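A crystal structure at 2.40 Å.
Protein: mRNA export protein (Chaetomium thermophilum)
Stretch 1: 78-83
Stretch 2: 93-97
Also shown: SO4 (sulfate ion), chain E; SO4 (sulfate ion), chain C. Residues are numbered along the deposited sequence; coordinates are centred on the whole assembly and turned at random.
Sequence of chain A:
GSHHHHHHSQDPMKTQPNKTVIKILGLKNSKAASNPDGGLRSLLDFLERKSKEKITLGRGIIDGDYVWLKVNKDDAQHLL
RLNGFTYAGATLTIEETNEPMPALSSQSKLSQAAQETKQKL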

# COMPACT_ATOMS: atom_id res chain seq x y z
N HIS A 78 -15.26 12.34 -8.59
CA HIS A 78 -14.52 12.49 -9.85
C HIS A 78 -13.19 11.76 -9.79
O HIS A 78 -12.74 11.19 -10.78
CB HIS A 78 -14.32 13.97 -10.17
CG HIS A 78 -15.61 14.73 -10.35
ND1 HIS A 78 -15.99 15.75 -9.51
CD2 HIS A 78 -16.60 14.59 -11.26
CE1 HIS A 78 -17.17 16.22 -9.90
NE2 HIS A 78 -17.56 15.53 -10.96
N LEU A 79 -12.54 11.79 -8.63
CA LEU A 79 -11.29 11.07 -8.44
C LEU A 79 -11.53 9.57 -8.50
O LEU A 79 -10.73 8.82 -9.07
CB LEU A 79 -10.65 11.44 -7.09
CG LEU A 79 -9.99 12.81 -6.99
CD1 LEU A 79 -9.64 13.12 -5.54
CD2 LEU A 79 -8.74 12.88 -7.86
N LEU A 80 -12.64 9.12 -7.92
CA LEU A 80 -12.98 7.71 -7.90
C LEU A 80 -13.26 7.15 -9.30
O LEU A 80 -13.06 5.96 -9.55
CB LEU A 80 -14.19 7.46 -6.98
CG LEU A 80 -13.91 7.49 -5.48
CD1 LEU A 80 -15.21 7.46 -4.68
CD2 LEU A 80 -13.00 6.34 -5.06
N ARG A 81 -13.72 8.01 -10.21
CA ARG A 81 -13.94 7.58 -11.59
C ARG A 81 -12.63 7.16 -12.26
O ARG A 81 -12.62 6.31 -13.14
CB ARG A 81 -14.61 8.68 -12.43
CG ARG A 81 -16.12 8.66 -12.36
CD ARG A 81 -16.75 9.72 -13.25
NE ARG A 81 -18.18 9.87 -12.98
CZ ARG A 81 -19.02 10.58 -13.74
NH1 ARG A 81 -18.58 11.21 -14.82
NH2 ARG A 81 -20.30 10.65 -13.41
N LEU A 82 -11.53 7.77 -11.83
CA LEU A 82 -10.23 7.51 -12.43
C LEU A 82 -9.61 6.22 -11.89
O LEU A 82 -8.49 5.88 -12.24
CB LEU A 82 -9.29 8.68 -12.20
CG LEU A 82 -9.82 10.05 -12.65
CD1 LEU A 82 -8.81 11.14 -12.34
CD2 LEU A 82 -10.16 10.04 -14.14
N ASN A 83 -10.34 5.52 -11.02
CA ASN A 83 -9.86 4.24 -10.50
C ASN A 83 -9.68 3.23 -11.63
O ASN A 83 -10.57 3.04 -12.45
CB ASN A 83 -10.84 3.69 -9.47
CG ASN A 83 -10.42 2.32 -8.95
OD1 ASN A 83 -9.55 2.21 -8.09
ND2 ASN A 83 -11.03 1.27 -9.50
N THR A 93 -5.11 2.31 -8.38
CA THR A 93 -6.24 1.86 -7.57
C THR A 93 -6.61 2.99 -6.63
O THR A 93 -5.87 3.30 -5.70
CB THR A 93 -5.91 0.58 -6.77
OG1 THR A 93 -5.39 -0.42 -7.64
CG2 THR A 93 -7.15 0.05 -6.07
N ILE A 94 -7.77 3.59 -6.87
CA ILE A 94 -8.21 4.73 -6.08
C ILE A 94 -9.40 4.32 -5.21
O ILE A 94 -10.40 3.81 -5.73
CB ILE A 94 -8.60 5.92 -6.99
CG1 ILE A 94 -7.51 6.13 -8.05
CG2 ILE A 94 -8.89 7.16 -6.15
CD1 ILE A 94 -7.77 7.29 -9.00
N GLU A 95 -9.30 4.55 -3.91
CA GLU A 95 -10.34 4.13 -2.96
C GLU A 95 -10.60 5.16 -1.87
O GLU A 95 -9.69 5.87 -1.44
CB GLU A 95 -9.97 2.79 -2.33
CG GLU A 95 -9.70 1.68 -3.33
CD GLU A 95 -9.36 0.36 -2.67
OE1 GLU A 95 -8.78 0.38 -1.56
OE2 GLU A 95 -9.66 -0.70 -3.25
N GLU A 96 -11.85 5.23 -1.42
CA GLU A 96 -12.22 6.03 -0.26
C GLU A 96 -12.03 5.19 1.00
O GLU A 96 -12.24 3.98 0.99
CB GLU A 96 -13.67 6.51 -0.37
CG GLU A 96 -14.05 7.54 0.68
CD GLU A 96 -15.52 7.91 0.63
OE1 GLU A 96 -16.09 7.93 -0.48
OE2 GLU A 96 -16.10 8.18 1.70
N THR A 97 -11.63 5.84 2.09
CA THR A 97 -11.36 5.15 3.35
C THR A 97 -11.69 6.01 4.56
O THR A 97 -11.62 7.24 4.49
CB THR A 97 -9.88 4.72 3.44
OG1 THR A 97 -9.68 3.92 4.62
CG2 THR A 97 -8.96 5.93 3.49
S SO4 E . -19.43 7.58 -11.06
O1 SO4 E . -20.52 8.47 -10.69
O2 SO4 E . -19.85 6.19 -10.88
O3 SO4 E . -19.07 7.79 -12.46
O4 SO4 E . -18.27 7.85 -10.21
S SO4 C . -11.81 1.26 4.58
O1 SO4 C . -12.05 0.05 5.36
O2 SO4 C . -12.66 1.26 3.40
O3 SO4 C . -12.11 2.43 5.40
O4 SO4 C . -10.41 1.31 4.17

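The one hydrogen bond that joins the two stretches runs from a strand backbone to an asparagine side chain: Ile94 N donates to Asn83 OD1 at 2.6 Å, with an N-H...O angle of 148°. The separation is short and the angle moderately bent. The same OD1 lies 3.0 Å from Ile94 O, but both atoms are acceptors, so that proximity is no bond. It also lies 3.4 Å from Thr93 CA, which places it against the backbone just before the bonded amide.

The backbones approach closely enough for a short side chain to span the gap. Stretch 1 is the tail of a helix that begins earlier in the chain, followed by a loop or turn, while stretch 2 is a strand. The CA atoms closest across the two stretches are those of Asn83 and Ile94, 4.7 Å apart. Asn83 CB leaves its CA sideways to the strand, yet with chi1 at 177° (t) and chi2 at 80° the end of the side chain comes nearer and delivers OD1 to the amide. Backbone bonds from Leu82 N to Leu79 O and from Asn83 N to Leu80 O, each 3.1 Å, link residues three apart as the chain leaves the helix and leads into Asn83.

Ile94 is the apolar centre of the contact. Its CA-to-CB bond points toward stretch 1, and the residue has 111 Å² covered, out of 316 Å² buried over both sides. With chi1 at -47° (m) and chi2 at -179° (t), the extended side chain carries CD1 to 3.3 Å from Leu79 O and 3.8 Å from Leu82 CB. The first approach is a van der Waals contact with a carbonyl that already accepts from Leu82 N; the second is apolar packing that removes hydrocarbon from water.

Leu80 packs farther along the strand. Its CB also starts sideways, but CD2 reaches 3.7 Å from Ile94 O, 4.0 Å from Glu95 CA and 4.0 Å from Glu96 N, so this methyl rests mainly on backbone. The apolar pair Leu80 CD2 to Ile94 CG2, at 4.3 Å, is looser. Thr93 and Glu95 direct their CA-to-CB bonds away, in keeping with strand alternation around Ile94.

Beyond the interface, Thr97 OG1 donates to O4 of the chain C sulfate at 2.7 Å. This ion, probably from the crystallisation liquor, does not bridge the stretches.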